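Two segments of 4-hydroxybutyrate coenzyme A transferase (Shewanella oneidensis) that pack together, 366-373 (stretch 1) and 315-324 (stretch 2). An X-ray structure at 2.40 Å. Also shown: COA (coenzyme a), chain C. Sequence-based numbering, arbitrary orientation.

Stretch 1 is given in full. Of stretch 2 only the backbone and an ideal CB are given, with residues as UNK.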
ATOM      1  N   VAL A 366      -5.559 -19.449  -5.830  1.00 39.41           N
ATOM      2  CA  VAL A 366      -4.862 -18.369  -6.492  1.00 39.44           C
ATOM      3  C   VAL A 366      -5.882 -17.401  -7.058  1.00 40.07           C
ATOM      4  O   VAL A 366      -7.003 -17.785  -7.397  1.00 41.51           O
ATOM      5  CB  VAL A 366      -3.955 -18.897  -7.634  1.00 40.82           C
ATOM      6  CG1 VAL A 366      -4.800 -19.410  -8.786  1.00 39.55           C
ATOM      7  CG2 VAL A 366      -3.030 -17.808  -8.100  1.00 40.71           C
ATOM      8  N   LEU A 367      -5.504 -16.137  -7.145  1.00 39.71           N
ATOM      9  CA  LEU A 367      -6.402 -15.129  -7.670  1.00 38.84           C
ATOM     10  C   LEU A 367      -6.659 -15.353  -9.157  1.00 37.72           C
ATOM     11  O   LEU A 367      -5.764 -15.761  -9.888  1.00 37.37           O
ATOM     12  CB  LEU A 367      -5.814 -13.738  -7.437  1.00 36.48           C
ATOM     13  CG  LEU A 367      -6.444 -12.909  -6.318  1.00 37.94           C
ATOM     14  CD1 LEU A 367      -6.588 -13.721  -5.040  1.00 36.86           C
ATOM     15  CD2 LEU A 367      -5.574 -11.686  -6.084  1.00 36.98           C
ATOM     16  N   SER A 368      -7.890 -15.096  -9.588  1.00 37.86           N
ATOM     17  CA  SER A 368      -8.272 -15.259 -10.986  1.00 38.72           C
ATOM     18  C   SER A 368      -7.383 -14.407 -11.892  1.00 38.86           C
ATOM     19  O   SER A 368      -6.991 -13.302 -11.531  1.00 39.14           O
ATOM     20  CB  SER A 368      -9.729 -14.848 -11.183  1.00 38.14           C
ATOM     21  OG  SER A 368     -10.576 -15.535 -10.280  1.00 40.10           O
ATOM     22  N   PRO A 369      -7.071 -14.911 -13.091  1.00 37.97           N
ATOM     23  CA  PRO A 369      -6.225 -14.160 -14.020  1.00 37.65           C
ATOM     24  C   PRO A 369      -6.649 -12.702 -14.171  1.00 36.10           C
ATOM     25  O   PRO A 369      -7.772 -12.407 -14.594  1.00 37.13           O
ATOM     26  CB  PRO A 369      -6.373 -14.943 -15.325  1.00 36.41           C
ATOM     27  CG  PRO A 369      -6.599 -16.350 -14.846  1.00 36.53           C
ATOM     28  CD  PRO A 369      -7.584 -16.139 -13.725  1.00 37.27           C
ATOM     29  N   GLY A 370      -5.751 -11.796 -13.818  1.00 34.48           N
ATOM     30  CA  GLY A 370      -6.037 -10.380 -13.948  1.00 33.96           C
ATOM     31  C   GLY A 370      -6.776  -9.757 -12.785  1.00 33.67           C
ATOM     32  O   GLY A 370      -7.135  -8.584 -12.843  1.00 35.56           O
ATOM     33  N   ALA A 371      -6.996 -10.529 -11.726  1.00 32.83           N
ATOM     34  CA  ALA A 371      -7.695 -10.024 -10.556  1.00 32.46           C
ATOM     35  C   ALA A 371      -6.992  -8.775 -10.010  1.00 32.36           C
ATOM     36  O   ALA A 371      -5.763  -8.735  -9.882  1.00 28.69           O
ATOM     37  CB  ALA A 371      -7.766 -11.104  -9.484  1.00 32.08           C
ATOM     38  N   GLY A 372      -7.779  -7.749  -9.710  1.00 32.99           N
ATOM     39  CA  GLY A 372      -7.202  -6.521  -9.191  1.00 33.47           C
ATOM     40  C   GLY A 372      -6.848  -6.651  -7.728  1.00 33.41           C
ATOM     41  O   GLY A 372      -7.726  -6.824  -6.876  1.00 33.73           O
ATOM     42  N   VAL A 373      -5.559  -6.591  -7.418  1.00 32.99           N
ATOM     43  CA  VAL A 373      -5.148  -6.679  -6.024  1.00 32.72           C
ATOM     44  C   VAL A 373      -5.309  -5.294  -5.392  1.00 31.49           C
ATOM     45  O   VAL A 373      -4.705  -4.334  -5.857  1.00 31.93           O
ATOM     46  CB  VAL A 373      -3.678  -7.107  -5.904  1.00 33.03           C
ATOM     47  CG1 VAL A 373      -3.198  -6.906  -4.470  1.00 32.53           C
ATOM     48  CG2 VAL A 373      -3.521  -8.539  -6.335  1.00 32.75           C
ATOM     49  N   UNK A 315      -3.305 -12.529  -0.535  1.00 29.66           N
ATOM     50  CA  UNK A 315      -3.495 -11.407  -1.466  1.00 30.39           C
ATOM     51  C   UNK A 315      -4.993 -11.150  -1.582  1.00 30.29           C
ATOM     52  O   UNK A 315      -5.762 -12.047  -1.885  1.00 31.49           O
ATOM     53  CB  UNK A 315      -2.878 -11.698  -2.835  1.00 30.39           C
ATOM     54  N   UNK A 316      -5.391  -9.912  -1.331  1.00 31.76           N
ATOM     55  CA  UNK A 316      -6.784  -9.509  -1.336  1.00 32.56           C
ATOM     56  C   UNK A 316      -7.242  -8.746  -2.577  1.00 34.19           C
ATOM     57  O   UNK A 316      -6.632  -7.742  -2.975  1.00 34.89           O
ATOM     58  CB  UNK A 316      -7.051  -8.648  -0.100  1.00 32.56           C
ATOM     59  N   UNK A 317      -8.324  -9.238  -3.179  1.00 34.99           N
ATOM     60  CA  UNK A 317      -8.925  -8.631  -4.363  1.00 34.90           C
ATOM     61  C   UNK A 317     -10.288  -8.136  -3.951  1.00 35.14           C
ATOM     62  O   UNK A 317     -11.105  -8.919  -3.478  1.00 34.93           O
ATOM     63  CB  UNK A 317      -9.014  -9.611  -5.534  1.00 34.90           C
ATOM     64  N   UNK A 318     -10.550  -6.849  -4.143  1.00 36.02           N
ATOM     65  CA  UNK A 318     -11.828  -6.290  -3.721  1.00 37.00           C
ATOM     66  C   UNK A 318     -12.453  -5.259  -4.663  1.00 37.68           C
ATOM     67  O   UNK A 318     -13.470  -4.641  -4.325  1.00 37.80           O
ATOM     68  CB  UNK A 318     -11.647  -5.645  -2.345  1.00 37.00           C
ATOM     69  N   UNK A 319     -11.846  -5.071  -5.835  1.00 38.13           N
ATOM     70  CA  UNK A 319     -12.369  -4.103  -6.804  1.00 38.27           C
ATOM     71  C   UNK A 319     -12.883  -4.771  -8.091  1.00 37.52           C
ATOM     72  O   UNK A 319     -13.452  -4.110  -8.955  1.00 37.29           O
ATOM     73  CB  UNK A 319     -11.281  -3.086  -7.153  1.00 38.27           C
ATOM     74  N   UNK A 320     -12.713  -6.083  -8.207  1.00 36.73           N
ATOM     75  CA  UNK A 320     -13.144  -6.752  -9.423  1.00 36.74           C
ATOM     76  C   UNK A 320     -13.200  -8.274  -9.313  1.00 36.52           C
ATOM     77  O   UNK A 320     -12.807  -8.846  -8.301  1.00 36.72           O
ATOM     78  CB  UNK A 320     -12.208  -6.364 -10.569  1.00 36.74           C
ATOM     79  N   UNK A 321     -13.708  -8.911 -10.366  1.00 36.51           N
ATOM     80  CA  UNK A 321     -13.796 -10.369 -10.440  1.00 37.31           C
ATOM     81  C   UNK A 321     -13.073 -10.760 -11.730  1.00 37.39           C
ATOM     82  O   UNK A 321     -13.670 -10.816 -12.806  1.00 37.31           O
ATOM     83  CB  UNK A 321     -15.244 -10.864 -10.420  1.00 37.31           C
ATOM     84  N   UNK A 322     -11.776 -11.023 -11.607  1.00 37.67           N
ATOM     85  CA  UNK A 322     -10.986 -11.363 -12.761  1.00 38.80           C
ATOM     86  C   UNK A 322     -10.598 -10.068 -13.441  1.00 39.89           C
ATOM     87  O   UNK A 322      -9.960  -9.210 -12.833  1.00 40.73           O
ATOM     88  CB  UNK A 322     -11.742 -12.296 -13.709  1.00 38.80           C
ATOM     89  N   UNK A 323     -11.000  -9.916 -14.697  1.00 40.85           N
ATOM     90  CA  UNK A 323     -10.693  -8.716 -15.466  1.00 40.43           C
ATOM     91  C   UNK A 323     -11.887  -7.767 -15.529  1.00 40.65           C
ATOM     92  O   UNK A 323     -11.782  -6.667 -16.075  1.00 41.71           O
ATOM     93  CB  UNK A 323     -10.252  -9.096 -16.881  1.00 40.43           C
ATOM     94  N   UNK A 324     -13.026  -8.202 -14.994  1.00 39.88           N
ATOM     95  CA  UNK A 324     -14.220  -7.372 -15.006  1.00 40.19           C
ATOM     96  C   UNK A 324     -14.286  -6.539 -13.739  1.00 39.25           C
ATOM     97  O   UNK A 324     -14.380  -7.082 -12.636  1.00 38.14           O
ATOM     98  CB  UNK A 324     -15.478  -8.231 -15.150  1.00 40.19           C
TER
HETATM   99  N1A COA C 501     -16.116 -14.868  -7.501  1.00 61.29           N
HETATM  100  C2A COA C 501     -17.304 -14.851  -8.353  1.00 61.98           C
HETATM  101  N3A COA C 501     -18.394 -13.988  -7.854  1.00 61.87           N
HETATM  102  C4A COA C 501     -18.289 -13.233  -6.592  1.00 62.27           C
HETATM  103  C5A COA C 501     -17.107 -13.247  -5.768  1.00 62.79           C
HETATM  104  C6A COA C 501     -16.002 -14.113  -6.241  1.00 61.78           C
HETATM  105  N6A COA C 501     -14.802 -14.210  -5.497  1.00 60.23           N
HETATM  106  N7A COA C 501     -17.287 -12.446  -4.651  1.00 62.96           N
HETATM  107  C8A COA C 501     -18.581 -11.918  -4.806  1.00 63.13           C
HETATM  108  N9A COA C 501     -19.212 -12.377  -5.985  1.00 63.18           N
HETATM  109  C1B COA C 501     -20.539 -12.069  -6.479  1.00 64.39           C
HETATM  110  C2B COA C 501     -21.779 -12.320  -5.567  1.00 65.05           C
HETATM  111  O2B COA C 501     -22.555 -13.383  -5.992  1.00 65.31           O
HETATM  112  C3B COA C 501     -22.548 -11.001  -5.498  1.00 66.26           C
HETATM  113  O3B COA C 501     -23.936 -11.194  -5.918  1.00 69.91           O
HETATM  114  P3B COA C 501     -25.009 -10.030  -5.962  1.00 72.29           P
HETATM  115  O7A COA C 501     -25.200  -9.316  -4.684  1.00 73.24           O
HETATM  116  O8A COA C 501     -24.599  -9.028  -6.992  1.00 72.41           O
HETATM  117  O9A COA C 501     -26.275 -10.599  -6.403  1.00 72.10           O
HETATM  118  C4B COA C 501     -21.804 -10.020  -6.322  1.00 64.41           C
HETATM  119  O4B COA C 501     -20.645 -10.655  -6.886  1.00 63.86           O
HETATM  120  C5B COA C 501     -21.611  -8.857  -5.258  1.00 62.82           C
HETATM  121  O5B COA C 501     -20.799  -9.286  -4.151  1.00 60.28           O
HETATM  122  P1A COA C 501     -20.905  -8.776  -2.574  1.00 59.48           P
HETATM  123  O1A COA C 501     -22.199  -8.966  -1.979  1.00 60.50           O
HETATM  124  O2A COA C 501     -19.890  -9.471  -1.693  1.00 59.13           O
HETATM  125  O3A COA C 501     -20.540  -7.246  -2.712  1.00 59.59           O
HETATM  126  P2A COA C 501     -20.459  -6.264  -1.508  1.00 60.33           P
HETATM  127  O4A COA C 501     -21.419  -5.182  -1.704  1.00 61.11           O
HETATM  128  O5A COA C 501     -20.764  -6.928  -0.254  1.00 59.29           O
HETATM  129  O6A COA C 501     -19.108  -5.750  -1.244  1.00 60.07           O
HETATM  130  CBP COA C 501     -16.697  -5.234  -1.803  1.00 57.18           C
HETATM  131  CCP COA C 501     -17.784  -6.276  -1.163  1.00 58.07           C
HETATM  132  CDP COA C 501     -17.233  -5.432  -3.265  1.00 56.31           C
HETATM  133  CEP COA C 501     -15.217  -5.808  -1.697  1.00 56.41           C
HETATM  134  CAP COA C 501     -16.900  -3.641  -1.297  1.00 56.44           C
HETATM  135  OAP COA C 501     -16.576  -3.778   0.122  1.00 55.72           O
HETATM  136  C9P COA C 501     -15.906  -2.651  -1.913  1.00 55.69           C
HETATM  137  O9P COA C 501     -16.316  -1.897  -2.783  1.00 54.38           O
HETATM  138  N8P COA C 501     -14.576  -2.658  -1.422  1.00 56.32           N
HETATM  139  C7P COA C 501     -13.398  -1.867  -1.752  1.00 55.65           C
HETATM  140  C6P COA C 501     -12.716  -1.063  -0.584  1.00 55.85           C
HETATM  141  C5P COA C 501     -13.294   0.261  -0.295  1.00 56.48           C
HETATM  142  O5P COA C 501     -12.560   1.226  -0.056  1.00 57.13           O
HETATM  143  N4P COA C 501     -14.733   0.318  -0.330  1.00 58.14           N
HETATM  144  C3P COA C 501     -15.666   1.416  -0.125  1.00 59.42           C
HETATM  145  C2P COA C 501     -15.462   2.284   1.173  1.00 59.96           C
HETATM  146  S1P COA C 501     -15.338   4.063   0.830  1.00 60.53           S

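At position 315 the CA-to-CB bond points toward stretch 1, and the ideal CB lies 4.2 Å from Leu-367 CD2 and 4.8 Å from Val-373 CG2. An aliphatic side chain, or a longer one with an apolar stem, would suit this greasy approach. The residue is Gln-315; its CB lies against the leucine, its OE1 comes within 4.0 Å of Val-373 CG2, and its amide is satisfied by hydrogen bonds elsewhere in the structure.

Position 316 points away and its ideal CB meets nothing of stretch 1, so the contact hardly restricts it, although its extended backbone is compatible with a beta-branched residue. It is Val-316, which contributes through its backbone: a CA-H...O contact joins Val-373 CA to Val-316 O at 3.6 Å.

At 317 the bond runs sideways, with the ideal CB 3.4 Å from Gly-372 O, 4.1 Å from Leu-367 CD2 and 4.4 Å from Ala-371 CB. Such close quarters favour a small residue such as alanine, serine or cysteine. Cys-317 is found, in the t rotamer: SG lies 4.1 Å from Ala-371 CB and 3.2 Å from Gly-372 O, while CB packs 4.1 Å from Leu-367 CD2.

Position 318, sideways and without a neighbour in stretch 1, is little constrained by it; it is Ala-318, whose O lies 3.4 Å from CEP of the coenzyme A.

Position 319 also points sideways, its ideal CB 5.2 Å from Gly-372 O, leaving room for a medium side chain, polar or apolar. In Asp-319 the carboxylate turns nearer. OD1 accepts a hydrogen bond from the hydroxyl of 320 and sits 3.1 Å from Gly-372 O, a close pair of acceptors rather than a bond; an ideal CB on Gly-372 would fall 2.3 Å from this OD1, a clash.

Position 320 points toward stretch 1, its ideal CB 4.7 Å from Gly-372 N. A short acceptor would fit. Ser-320 supplies it: Gly-372 N donates a weak hydrogen bond to Ser-320 OG (3.3 Å), while OG donates to Asp-319 OD1 (3.1 Å).

Position 321 points away, free for many residues; Ile-321 brings CD1 to 3.6 Å from N3A of the coenzyme.

At 322, phi/psi of 82/-120 would jam a CB against the preceding carbonyl, calling for glycine. Gly-322 CA packs 4.0 Å from Ser-368 CB.

Position 323 runs sideways, near the carbonyl of Pro-369, and could hold a small or branched residue. Thr-323 places CG2 3.6 Å from Pro-369 O.

Position 324 points away, suiting a long polar chain among others; it is Lys-324.

Stretch 2, residues 315-324: QVCADSIGTK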
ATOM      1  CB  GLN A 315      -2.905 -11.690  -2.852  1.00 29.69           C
ATOM      2  CG  GLN A 315      -1.393 -11.918  -2.872  1.00 27.00           C
ATOM      3  CD  GLN A 315      -0.808 -11.807  -4.274  1.00 29.19           C
ATOM      4  OE1 GLN A 315      -0.594 -10.711  -4.786  1.00 27.79           O
ATOM      5  NE2 GLN A 315      -0.557 -12.961  -4.911  1.00 30.95           N
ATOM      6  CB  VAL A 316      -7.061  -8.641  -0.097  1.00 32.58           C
ATOM      7  CG1 VAL A 316      -8.512  -8.149  -0.084  1.00 33.80           C
ATOM      8  CG2 VAL A 316      -6.743  -9.440   1.162  1.00 31.32           C
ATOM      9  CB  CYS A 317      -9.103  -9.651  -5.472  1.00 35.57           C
ATOM     10  SG  CYS A 317     -10.117  -9.010  -6.817  1.00 40.99           S
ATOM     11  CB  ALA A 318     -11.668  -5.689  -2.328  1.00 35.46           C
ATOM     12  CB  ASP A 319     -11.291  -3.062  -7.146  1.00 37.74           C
ATOM     13  CG  ASP A 319     -10.210  -3.608  -8.068  1.00 38.58           C
ATOM     14  OD1 ASP A 319      -9.806  -4.777  -7.899  1.00 38.69           O
ATOM     15  OD2 ASP A 319      -9.755  -2.854  -8.959  1.00 38.18           O
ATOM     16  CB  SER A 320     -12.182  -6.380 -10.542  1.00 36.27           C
ATOM     17  OG  SER A 320     -10.852  -6.614 -10.110  1.00 34.33           O
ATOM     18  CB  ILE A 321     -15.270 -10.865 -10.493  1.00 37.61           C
ATOM     19  CG1 ILE A 321     -15.966 -10.560  -9.164  1.00 36.56           C
ATOM     20  CG2 ILE A 321     -15.320 -12.370 -10.751  1.00 36.29           C
ATOM     21  CD1 ILE A 321     -17.453 -10.815  -9.195  1.00 36.21           C
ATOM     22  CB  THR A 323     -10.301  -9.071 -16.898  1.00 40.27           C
ATOM     23  OG1 THR A 323     -11.412  -9.702 -17.549  1.00 39.13           O
ATOM     24  CG2 THR A 323      -9.108 -10.014 -16.908  1.00 40.16           C
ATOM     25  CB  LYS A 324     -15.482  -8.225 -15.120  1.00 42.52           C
ATOM     26  CG  LYS A 324     -15.274  -9.691 -14.825  1.00 46.11           C
ATOM     27  CD  LYS A 324     -15.132 -10.513 -16.123  1.00 48.99           C
ATOM     28  CE  LYS A 324     -13.728 -11.133 -16.287  1.00 51.04           C
ATOM     29  NZ  LYS A 324     -13.322 -12.070 -15.186  1.00 48.95           N
TER
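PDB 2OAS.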